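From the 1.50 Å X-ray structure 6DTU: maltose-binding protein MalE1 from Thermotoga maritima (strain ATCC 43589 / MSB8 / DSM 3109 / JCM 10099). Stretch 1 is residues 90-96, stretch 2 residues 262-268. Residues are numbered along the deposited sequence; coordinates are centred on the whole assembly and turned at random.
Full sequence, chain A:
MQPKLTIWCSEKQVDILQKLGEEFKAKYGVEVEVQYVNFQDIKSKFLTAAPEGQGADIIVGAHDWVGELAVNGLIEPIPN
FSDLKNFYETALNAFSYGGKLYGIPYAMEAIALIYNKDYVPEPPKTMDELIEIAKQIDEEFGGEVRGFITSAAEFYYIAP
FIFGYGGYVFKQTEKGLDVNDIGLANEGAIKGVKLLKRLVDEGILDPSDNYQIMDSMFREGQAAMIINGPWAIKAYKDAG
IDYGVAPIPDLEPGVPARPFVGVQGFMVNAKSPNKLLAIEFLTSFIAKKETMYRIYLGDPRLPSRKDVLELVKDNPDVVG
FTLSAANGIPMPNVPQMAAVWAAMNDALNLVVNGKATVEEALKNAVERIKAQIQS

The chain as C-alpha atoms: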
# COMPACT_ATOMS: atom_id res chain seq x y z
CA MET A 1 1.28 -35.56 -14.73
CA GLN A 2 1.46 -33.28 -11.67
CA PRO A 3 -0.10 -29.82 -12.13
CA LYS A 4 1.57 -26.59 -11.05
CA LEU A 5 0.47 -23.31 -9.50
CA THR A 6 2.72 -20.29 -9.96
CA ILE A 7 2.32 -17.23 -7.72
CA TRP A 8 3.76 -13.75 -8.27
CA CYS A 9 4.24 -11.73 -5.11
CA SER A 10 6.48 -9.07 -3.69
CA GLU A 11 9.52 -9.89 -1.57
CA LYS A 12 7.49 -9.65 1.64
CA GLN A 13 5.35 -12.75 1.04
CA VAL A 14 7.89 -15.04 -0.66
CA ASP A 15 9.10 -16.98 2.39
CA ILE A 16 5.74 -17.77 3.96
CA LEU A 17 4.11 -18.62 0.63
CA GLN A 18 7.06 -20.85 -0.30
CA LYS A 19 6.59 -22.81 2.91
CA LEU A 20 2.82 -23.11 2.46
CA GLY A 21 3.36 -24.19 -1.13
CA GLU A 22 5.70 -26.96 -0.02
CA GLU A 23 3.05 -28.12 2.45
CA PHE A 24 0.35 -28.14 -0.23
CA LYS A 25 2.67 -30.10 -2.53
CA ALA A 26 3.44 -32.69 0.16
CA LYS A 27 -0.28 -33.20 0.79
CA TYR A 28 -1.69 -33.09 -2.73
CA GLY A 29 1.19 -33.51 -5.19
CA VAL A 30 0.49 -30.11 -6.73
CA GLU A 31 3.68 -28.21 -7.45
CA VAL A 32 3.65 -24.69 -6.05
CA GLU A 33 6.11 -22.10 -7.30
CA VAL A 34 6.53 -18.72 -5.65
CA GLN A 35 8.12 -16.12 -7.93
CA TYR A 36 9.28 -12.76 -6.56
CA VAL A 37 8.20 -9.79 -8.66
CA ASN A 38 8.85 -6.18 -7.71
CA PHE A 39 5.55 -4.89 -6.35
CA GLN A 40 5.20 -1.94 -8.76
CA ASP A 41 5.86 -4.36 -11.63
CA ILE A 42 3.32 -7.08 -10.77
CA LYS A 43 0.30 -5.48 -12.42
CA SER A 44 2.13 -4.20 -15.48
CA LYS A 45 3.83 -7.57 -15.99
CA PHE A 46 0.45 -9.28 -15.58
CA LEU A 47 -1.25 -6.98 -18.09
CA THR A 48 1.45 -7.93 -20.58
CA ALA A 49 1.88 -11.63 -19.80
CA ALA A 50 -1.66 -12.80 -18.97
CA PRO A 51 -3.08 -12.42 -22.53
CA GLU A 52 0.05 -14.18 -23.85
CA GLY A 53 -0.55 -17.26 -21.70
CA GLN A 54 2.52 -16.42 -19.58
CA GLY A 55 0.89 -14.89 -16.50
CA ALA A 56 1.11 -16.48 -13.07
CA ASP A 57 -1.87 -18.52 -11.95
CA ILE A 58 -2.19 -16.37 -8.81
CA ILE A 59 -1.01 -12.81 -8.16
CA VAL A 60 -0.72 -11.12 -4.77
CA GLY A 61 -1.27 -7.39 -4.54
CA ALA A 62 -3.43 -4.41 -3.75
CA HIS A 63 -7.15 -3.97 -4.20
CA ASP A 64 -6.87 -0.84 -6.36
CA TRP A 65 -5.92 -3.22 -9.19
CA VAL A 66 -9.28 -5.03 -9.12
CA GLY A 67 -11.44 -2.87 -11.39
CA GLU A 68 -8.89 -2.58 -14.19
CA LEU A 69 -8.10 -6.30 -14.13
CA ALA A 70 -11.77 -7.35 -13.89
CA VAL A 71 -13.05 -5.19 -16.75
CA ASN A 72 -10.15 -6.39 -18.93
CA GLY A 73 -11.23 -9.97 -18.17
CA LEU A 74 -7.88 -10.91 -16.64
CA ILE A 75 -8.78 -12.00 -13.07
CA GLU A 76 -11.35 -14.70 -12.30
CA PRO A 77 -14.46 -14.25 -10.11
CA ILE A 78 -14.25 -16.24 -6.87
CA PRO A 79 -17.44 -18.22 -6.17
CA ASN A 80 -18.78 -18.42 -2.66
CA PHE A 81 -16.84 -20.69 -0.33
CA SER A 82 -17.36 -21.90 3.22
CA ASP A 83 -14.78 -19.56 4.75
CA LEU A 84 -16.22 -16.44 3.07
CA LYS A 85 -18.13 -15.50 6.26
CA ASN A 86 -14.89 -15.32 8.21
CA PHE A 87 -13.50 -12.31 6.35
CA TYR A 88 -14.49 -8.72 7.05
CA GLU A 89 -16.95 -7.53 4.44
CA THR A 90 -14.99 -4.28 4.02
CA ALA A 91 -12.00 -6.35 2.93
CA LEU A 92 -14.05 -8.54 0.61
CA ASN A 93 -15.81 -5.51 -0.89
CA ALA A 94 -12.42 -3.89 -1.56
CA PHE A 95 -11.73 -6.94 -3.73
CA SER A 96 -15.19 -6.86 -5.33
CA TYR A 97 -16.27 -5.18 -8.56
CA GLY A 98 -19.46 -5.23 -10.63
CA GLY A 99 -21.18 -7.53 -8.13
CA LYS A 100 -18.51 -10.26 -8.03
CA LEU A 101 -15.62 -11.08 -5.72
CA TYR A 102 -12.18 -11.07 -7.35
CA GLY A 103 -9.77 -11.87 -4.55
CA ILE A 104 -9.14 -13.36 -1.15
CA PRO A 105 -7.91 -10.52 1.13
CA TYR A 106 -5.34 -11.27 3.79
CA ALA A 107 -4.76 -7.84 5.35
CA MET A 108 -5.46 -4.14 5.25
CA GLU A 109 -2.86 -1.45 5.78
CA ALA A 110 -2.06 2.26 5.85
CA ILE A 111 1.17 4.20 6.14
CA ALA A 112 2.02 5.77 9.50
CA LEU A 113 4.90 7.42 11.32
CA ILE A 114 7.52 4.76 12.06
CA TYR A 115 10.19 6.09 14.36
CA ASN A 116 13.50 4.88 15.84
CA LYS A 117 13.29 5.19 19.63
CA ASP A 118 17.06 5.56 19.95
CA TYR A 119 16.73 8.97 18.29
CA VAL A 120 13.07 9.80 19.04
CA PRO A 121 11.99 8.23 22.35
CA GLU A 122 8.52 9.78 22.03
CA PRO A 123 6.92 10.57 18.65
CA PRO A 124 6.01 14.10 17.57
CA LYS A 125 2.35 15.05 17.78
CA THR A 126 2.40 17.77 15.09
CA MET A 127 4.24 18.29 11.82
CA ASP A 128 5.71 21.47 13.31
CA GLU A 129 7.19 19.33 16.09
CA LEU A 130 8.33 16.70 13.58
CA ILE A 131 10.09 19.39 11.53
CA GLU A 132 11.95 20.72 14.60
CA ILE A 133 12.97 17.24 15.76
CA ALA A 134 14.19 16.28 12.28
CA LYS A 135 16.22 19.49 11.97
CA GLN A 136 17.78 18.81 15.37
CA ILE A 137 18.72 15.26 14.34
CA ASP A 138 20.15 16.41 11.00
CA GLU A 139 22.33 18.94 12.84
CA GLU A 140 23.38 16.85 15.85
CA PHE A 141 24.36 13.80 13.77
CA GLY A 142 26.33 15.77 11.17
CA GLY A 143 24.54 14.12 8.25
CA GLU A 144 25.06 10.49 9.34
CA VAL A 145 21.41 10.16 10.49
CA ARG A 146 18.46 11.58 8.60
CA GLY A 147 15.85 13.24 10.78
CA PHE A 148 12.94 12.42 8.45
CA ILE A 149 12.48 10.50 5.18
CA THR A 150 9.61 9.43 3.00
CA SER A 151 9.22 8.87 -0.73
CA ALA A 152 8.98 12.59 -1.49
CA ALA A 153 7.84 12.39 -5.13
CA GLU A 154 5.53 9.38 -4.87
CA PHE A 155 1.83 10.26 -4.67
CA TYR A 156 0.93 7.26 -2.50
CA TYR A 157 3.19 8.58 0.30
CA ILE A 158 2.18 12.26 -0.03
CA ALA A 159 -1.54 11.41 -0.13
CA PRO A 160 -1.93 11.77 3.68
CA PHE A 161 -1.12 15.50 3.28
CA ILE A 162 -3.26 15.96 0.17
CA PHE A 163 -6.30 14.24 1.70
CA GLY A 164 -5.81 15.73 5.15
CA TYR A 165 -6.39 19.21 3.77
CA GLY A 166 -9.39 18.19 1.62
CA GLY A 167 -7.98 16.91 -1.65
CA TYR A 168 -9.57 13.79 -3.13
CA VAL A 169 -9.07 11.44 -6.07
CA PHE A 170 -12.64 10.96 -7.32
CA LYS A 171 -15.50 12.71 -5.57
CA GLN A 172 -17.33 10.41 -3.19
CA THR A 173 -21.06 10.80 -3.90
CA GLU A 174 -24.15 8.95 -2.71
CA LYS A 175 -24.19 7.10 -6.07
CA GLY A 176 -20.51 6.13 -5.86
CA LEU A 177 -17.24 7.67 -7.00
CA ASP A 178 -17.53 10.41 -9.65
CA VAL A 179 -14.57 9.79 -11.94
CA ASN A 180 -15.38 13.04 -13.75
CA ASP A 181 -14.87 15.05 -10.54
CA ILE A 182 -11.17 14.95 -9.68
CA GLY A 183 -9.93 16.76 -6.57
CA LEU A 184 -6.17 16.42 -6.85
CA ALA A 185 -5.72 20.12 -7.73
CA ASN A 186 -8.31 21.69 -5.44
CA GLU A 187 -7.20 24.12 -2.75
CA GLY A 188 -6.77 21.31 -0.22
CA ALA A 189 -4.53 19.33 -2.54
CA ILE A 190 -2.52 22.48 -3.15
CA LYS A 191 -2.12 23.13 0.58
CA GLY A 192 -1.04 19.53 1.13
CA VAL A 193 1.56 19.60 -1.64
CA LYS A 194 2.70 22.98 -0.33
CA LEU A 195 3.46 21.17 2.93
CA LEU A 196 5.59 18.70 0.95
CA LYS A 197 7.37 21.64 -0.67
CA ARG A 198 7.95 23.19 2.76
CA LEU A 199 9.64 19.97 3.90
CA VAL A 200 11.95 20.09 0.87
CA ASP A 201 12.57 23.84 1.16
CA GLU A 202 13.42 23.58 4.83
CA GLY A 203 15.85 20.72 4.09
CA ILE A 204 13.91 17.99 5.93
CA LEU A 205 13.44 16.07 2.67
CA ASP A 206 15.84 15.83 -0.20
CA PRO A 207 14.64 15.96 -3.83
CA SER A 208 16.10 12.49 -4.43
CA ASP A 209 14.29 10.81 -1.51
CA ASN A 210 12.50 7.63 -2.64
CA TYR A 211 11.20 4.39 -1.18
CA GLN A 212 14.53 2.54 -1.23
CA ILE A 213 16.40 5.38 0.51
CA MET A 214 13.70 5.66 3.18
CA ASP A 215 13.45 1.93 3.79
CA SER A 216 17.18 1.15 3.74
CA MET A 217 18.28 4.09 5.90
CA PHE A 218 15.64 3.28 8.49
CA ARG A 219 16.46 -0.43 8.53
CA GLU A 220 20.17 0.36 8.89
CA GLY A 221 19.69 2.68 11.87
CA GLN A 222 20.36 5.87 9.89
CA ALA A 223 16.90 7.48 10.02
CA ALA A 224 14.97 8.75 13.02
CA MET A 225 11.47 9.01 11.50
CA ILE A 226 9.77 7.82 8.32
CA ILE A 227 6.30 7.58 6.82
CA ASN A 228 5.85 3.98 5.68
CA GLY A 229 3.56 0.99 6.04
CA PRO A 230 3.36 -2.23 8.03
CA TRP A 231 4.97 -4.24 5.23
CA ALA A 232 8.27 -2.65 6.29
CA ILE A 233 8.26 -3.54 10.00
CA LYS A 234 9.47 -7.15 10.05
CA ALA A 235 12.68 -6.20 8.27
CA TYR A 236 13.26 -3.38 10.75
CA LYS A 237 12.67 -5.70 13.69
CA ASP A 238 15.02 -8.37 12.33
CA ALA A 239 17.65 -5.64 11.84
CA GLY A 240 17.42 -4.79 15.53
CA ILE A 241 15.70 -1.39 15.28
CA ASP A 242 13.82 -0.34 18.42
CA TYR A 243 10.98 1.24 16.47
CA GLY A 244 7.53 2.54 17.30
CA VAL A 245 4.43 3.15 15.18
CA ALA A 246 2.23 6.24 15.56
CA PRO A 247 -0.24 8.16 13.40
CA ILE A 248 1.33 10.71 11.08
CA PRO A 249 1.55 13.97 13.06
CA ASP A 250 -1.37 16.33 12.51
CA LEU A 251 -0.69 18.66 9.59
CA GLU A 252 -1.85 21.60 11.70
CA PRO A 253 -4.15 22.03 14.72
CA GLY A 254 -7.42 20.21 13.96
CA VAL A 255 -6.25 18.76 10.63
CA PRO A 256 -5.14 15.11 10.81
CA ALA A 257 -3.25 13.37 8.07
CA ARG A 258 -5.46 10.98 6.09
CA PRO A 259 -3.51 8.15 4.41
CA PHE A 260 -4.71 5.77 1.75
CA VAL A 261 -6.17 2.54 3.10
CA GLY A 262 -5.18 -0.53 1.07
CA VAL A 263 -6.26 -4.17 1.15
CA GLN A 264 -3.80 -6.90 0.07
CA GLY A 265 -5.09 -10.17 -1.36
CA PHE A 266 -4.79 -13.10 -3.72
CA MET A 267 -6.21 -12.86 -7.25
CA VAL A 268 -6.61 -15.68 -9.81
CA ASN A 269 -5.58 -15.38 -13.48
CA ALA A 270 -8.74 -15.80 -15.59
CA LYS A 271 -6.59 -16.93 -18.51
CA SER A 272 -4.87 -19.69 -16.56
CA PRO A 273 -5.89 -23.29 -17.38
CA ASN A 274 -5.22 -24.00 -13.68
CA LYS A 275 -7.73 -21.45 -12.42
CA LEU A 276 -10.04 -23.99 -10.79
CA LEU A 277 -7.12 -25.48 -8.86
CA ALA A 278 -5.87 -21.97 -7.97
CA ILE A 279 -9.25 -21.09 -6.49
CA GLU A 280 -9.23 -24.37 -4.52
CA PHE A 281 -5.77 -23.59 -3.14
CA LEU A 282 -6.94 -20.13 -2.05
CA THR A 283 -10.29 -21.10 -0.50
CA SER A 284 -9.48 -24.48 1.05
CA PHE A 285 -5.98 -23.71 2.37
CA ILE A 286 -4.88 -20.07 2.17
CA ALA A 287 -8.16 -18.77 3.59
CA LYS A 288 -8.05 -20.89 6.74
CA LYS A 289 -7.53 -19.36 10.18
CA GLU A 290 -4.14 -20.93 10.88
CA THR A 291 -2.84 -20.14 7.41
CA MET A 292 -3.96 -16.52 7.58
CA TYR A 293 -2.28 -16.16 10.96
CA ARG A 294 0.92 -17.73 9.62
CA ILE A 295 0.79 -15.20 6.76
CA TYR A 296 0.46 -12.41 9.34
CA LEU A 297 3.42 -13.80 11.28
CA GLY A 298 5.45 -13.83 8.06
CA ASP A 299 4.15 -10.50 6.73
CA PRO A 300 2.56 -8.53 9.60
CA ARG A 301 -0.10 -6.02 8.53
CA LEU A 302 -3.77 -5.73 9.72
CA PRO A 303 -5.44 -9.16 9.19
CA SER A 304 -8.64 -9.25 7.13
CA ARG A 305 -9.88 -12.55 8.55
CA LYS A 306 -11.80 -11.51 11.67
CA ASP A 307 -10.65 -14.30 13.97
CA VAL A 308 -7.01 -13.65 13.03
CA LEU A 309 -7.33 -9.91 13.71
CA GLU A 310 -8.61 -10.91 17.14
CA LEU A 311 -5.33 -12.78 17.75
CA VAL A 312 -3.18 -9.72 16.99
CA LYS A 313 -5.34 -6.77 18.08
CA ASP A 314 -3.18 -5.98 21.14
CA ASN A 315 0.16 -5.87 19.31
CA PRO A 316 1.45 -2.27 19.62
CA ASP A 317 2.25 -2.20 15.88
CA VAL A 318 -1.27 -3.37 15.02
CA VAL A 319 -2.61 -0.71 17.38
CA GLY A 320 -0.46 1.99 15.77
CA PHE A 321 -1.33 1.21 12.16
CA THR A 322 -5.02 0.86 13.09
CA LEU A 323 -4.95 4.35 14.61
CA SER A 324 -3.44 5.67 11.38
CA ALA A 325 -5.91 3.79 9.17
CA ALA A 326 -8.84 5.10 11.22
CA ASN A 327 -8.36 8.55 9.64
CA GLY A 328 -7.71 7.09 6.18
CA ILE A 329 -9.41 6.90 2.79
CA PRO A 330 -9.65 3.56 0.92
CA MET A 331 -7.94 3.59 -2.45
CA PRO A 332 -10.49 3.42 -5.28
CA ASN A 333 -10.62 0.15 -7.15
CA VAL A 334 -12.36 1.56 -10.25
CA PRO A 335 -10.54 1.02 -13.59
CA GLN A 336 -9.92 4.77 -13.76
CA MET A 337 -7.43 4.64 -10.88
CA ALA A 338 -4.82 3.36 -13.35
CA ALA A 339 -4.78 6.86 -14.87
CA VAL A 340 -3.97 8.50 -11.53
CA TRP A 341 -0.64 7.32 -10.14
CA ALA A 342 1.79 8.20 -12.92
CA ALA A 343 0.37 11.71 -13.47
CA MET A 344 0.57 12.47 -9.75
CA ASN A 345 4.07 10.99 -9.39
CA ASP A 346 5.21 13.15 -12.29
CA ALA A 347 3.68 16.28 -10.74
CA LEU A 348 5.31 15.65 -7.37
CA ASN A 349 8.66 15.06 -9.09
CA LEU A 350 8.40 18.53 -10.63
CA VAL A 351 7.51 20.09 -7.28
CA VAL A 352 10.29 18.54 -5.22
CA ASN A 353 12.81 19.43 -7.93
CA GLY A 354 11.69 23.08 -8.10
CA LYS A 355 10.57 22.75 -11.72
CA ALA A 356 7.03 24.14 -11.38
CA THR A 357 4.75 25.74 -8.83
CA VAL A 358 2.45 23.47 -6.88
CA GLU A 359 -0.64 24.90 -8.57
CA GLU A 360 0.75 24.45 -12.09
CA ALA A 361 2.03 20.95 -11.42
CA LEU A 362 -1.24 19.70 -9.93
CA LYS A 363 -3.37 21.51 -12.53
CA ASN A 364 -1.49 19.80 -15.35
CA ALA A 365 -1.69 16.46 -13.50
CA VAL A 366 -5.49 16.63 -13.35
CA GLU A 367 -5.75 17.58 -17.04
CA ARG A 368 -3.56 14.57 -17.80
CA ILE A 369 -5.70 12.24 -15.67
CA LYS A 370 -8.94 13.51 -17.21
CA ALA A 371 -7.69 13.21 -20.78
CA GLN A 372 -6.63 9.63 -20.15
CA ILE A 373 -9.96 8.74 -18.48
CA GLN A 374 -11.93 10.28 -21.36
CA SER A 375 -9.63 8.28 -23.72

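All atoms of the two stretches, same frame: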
# COMPACT_ATOMS: atom_id res chain seq x y z
N THR A 90 -15.76 -5.39 4.60
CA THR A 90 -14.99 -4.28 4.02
C THR A 90 -13.79 -4.78 3.20
O THR A 90 -13.50 -4.25 2.12
CB THR A 90 -14.53 -3.34 5.13
OG1 THR A 90 -13.82 -4.07 6.14
CG2 THR A 90 -15.73 -2.60 5.72
N ALA A 91 -13.13 -5.82 3.67
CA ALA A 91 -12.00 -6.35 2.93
C ALA A 91 -12.46 -7.06 1.67
O ALA A 91 -11.90 -6.86 0.58
CB ALA A 91 -11.21 -7.29 3.85
N LEU A 92 -13.54 -7.84 1.78
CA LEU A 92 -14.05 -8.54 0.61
C LEU A 92 -14.59 -7.56 -0.43
O LEU A 92 -14.39 -7.75 -1.64
CB LEU A 92 -15.17 -9.49 1.03
CG LEU A 92 -14.81 -10.64 1.97
CD1 LEU A 92 -16.06 -11.31 2.46
CD2 LEU A 92 -13.96 -11.65 1.25
N ASN A 93 -15.28 -6.50 0.03
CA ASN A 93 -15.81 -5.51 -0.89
C ASN A 93 -14.70 -4.74 -1.58
O ASN A 93 -14.87 -4.33 -2.74
CB ASN A 93 -16.80 -4.58 -0.20
CG ASN A 93 -18.10 -5.28 0.20
OD1 ASN A 93 -18.50 -6.29 -0.40
ND2 ASN A 93 -18.78 -4.74 1.22
N ALA A 94 -13.55 -4.53 -0.90
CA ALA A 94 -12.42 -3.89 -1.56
C ALA A 94 -11.94 -4.72 -2.74
O ALA A 94 -11.45 -4.16 -3.73
CB ALA A 94 -11.25 -3.64 -0.58
N PHE A 95 -12.11 -6.04 -2.66
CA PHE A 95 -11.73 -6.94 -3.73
C PHE A 95 -12.91 -7.34 -4.61
O PHE A 95 -12.80 -8.31 -5.38
CB PHE A 95 -11.02 -8.16 -3.16
CG PHE A 95 -9.55 -7.93 -3.05
CD1 PHE A 95 -8.74 -8.14 -4.15
CD2 PHE A 95 -8.99 -7.50 -1.86
CE1 PHE A 95 -7.38 -7.92 -4.08
CE2 PHE A 95 -7.61 -7.24 -1.77
CZ PHE A 95 -6.81 -7.46 -2.89
N SER A 96 -14.00 -6.60 -4.54
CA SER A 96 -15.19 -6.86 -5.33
C SER A 96 -15.42 -5.76 -6.36
O SER A 96 -15.09 -4.60 -6.12
CB SER A 96 -16.39 -6.99 -4.41
OG SER A 96 -16.22 -8.13 -3.56
N GLY A 262 -5.31 0.50 2.09
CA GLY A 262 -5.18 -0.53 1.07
C GLY A 262 -5.52 -1.89 1.64
O GLY A 262 -5.36 -2.13 2.83
N VAL A 263 -6.01 -2.78 0.78
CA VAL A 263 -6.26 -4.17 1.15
C VAL A 263 -5.41 -5.04 0.23
O VAL A 263 -5.37 -4.80 -0.98
CB VAL A 263 -7.75 -4.54 1.09
CG1 VAL A 263 -7.96 -5.93 1.65
CG2 VAL A 263 -8.58 -3.52 1.88
N GLN A 264 -4.67 -5.99 0.81
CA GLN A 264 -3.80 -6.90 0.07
C GLN A 264 -4.49 -8.25 0.00
O GLN A 264 -5.15 -8.67 0.96
CB GLN A 264 -2.46 -7.07 0.80
CG GLN A 264 -1.61 -5.80 0.88
CD GLN A 264 -0.89 -5.51 -0.42
OE1 GLN A 264 -0.53 -6.42 -1.17
NE2 GLN A 264 -0.67 -4.23 -0.68
N GLY A 265 -4.38 -8.92 -1.15
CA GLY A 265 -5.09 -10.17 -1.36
C GLY A 265 -4.56 -10.96 -2.53
O GLY A 265 -3.65 -10.55 -3.25
N PHE A 266 -5.17 -12.12 -2.71
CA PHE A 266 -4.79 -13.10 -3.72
C PHE A 266 -5.83 -13.07 -4.84
O PHE A 266 -7.02 -13.25 -4.58
CB PHE A 266 -4.78 -14.50 -3.09
CG PHE A 266 -3.77 -14.68 -1.98
CD1 PHE A 266 -2.53 -15.28 -2.25
CD2 PHE A 266 -4.04 -14.29 -0.67
CE1 PHE A 266 -1.56 -15.46 -1.23
CE2 PHE A 266 -3.07 -14.46 0.36
CZ PHE A 266 -1.84 -15.05 0.07
N MET A 267 -5.36 -12.91 -6.07
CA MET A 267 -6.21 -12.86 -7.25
C MET A 267 -5.82 -13.99 -8.19
O MET A 267 -4.66 -14.37 -8.25
CB MET A 267 -6.06 -11.54 -7.96
CG MET A 267 -6.67 -10.42 -7.16
SD MET A 267 -6.00 -8.81 -7.56
CE MET A 267 -4.46 -8.80 -6.64
N VAL A 268 -6.79 -14.52 -8.94
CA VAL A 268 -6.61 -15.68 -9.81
C VAL A 268 -6.63 -15.22 -11.27
O VAL A 268 -7.49 -14.43 -11.66
CB VAL A 268 -7.68 -16.75 -9.55
CG1 VAL A 268 -7.54 -17.91 -10.57
CG2 VAL A 268 -7.55 -17.28 -8.13

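The contact between residues 90-96 and 262-268 of this maltose-binding protein is a small apolar packing of a helix end against a strand, with no hydrogen bond crossing it and one phenylalanine supplying the largest share of the buried surface. Such contacts illustrate a general principle: side-chain shape can join segments far apart in sequence even where no hydrogen bond links them.

The helix runs to Ala94, and Phe95 is the first residue to leave helical phi/psi. Its N still makes two weak hydrogen bonds, to Ala91 O and Leu92 O, while Ser96 OG donates to Leu92 O at 2.7 Å, tying the chain back to the last turn as it departs. Residues 262-268 are extended throughout, so their side chains alternate: Val263 points toward the helix, whereas Gln264 and Phe266 point away.

Val263 occupies the middle of the apolar cluster. Its CG2 lies 3.6 Å from Ala94 CB, and its CG1 lies 4.2 Å from Ala91 CB and 3.7 Å from Phe95 CE2. The two alanines each meet Val263 with a single methyl group, and the CA atoms of Ala91 and Val263 are 6.4 Å apart.

Phe95, with chi1 in the m rotamer, reaches along the strand backbone. Its CE2 is 3.4 Å from Val263 O, and its CZ is 3.3 Å from Gly265 N. Glycine matters here, for an ideal CB on Gly265 would fall 2.8 Å from Phe95 CZ, a clash. Farther along, Met267 starts sideways, but its end comes nearer, bringing SD to 3.8 Å from Phe95 CE1. The sulfur lies near the ring plane, 5.2 Å from the centroid, an edge-on sulfur-aromatic arrangement in which the polarizable sulfur meets the slightly positive rim of ring hydrogens.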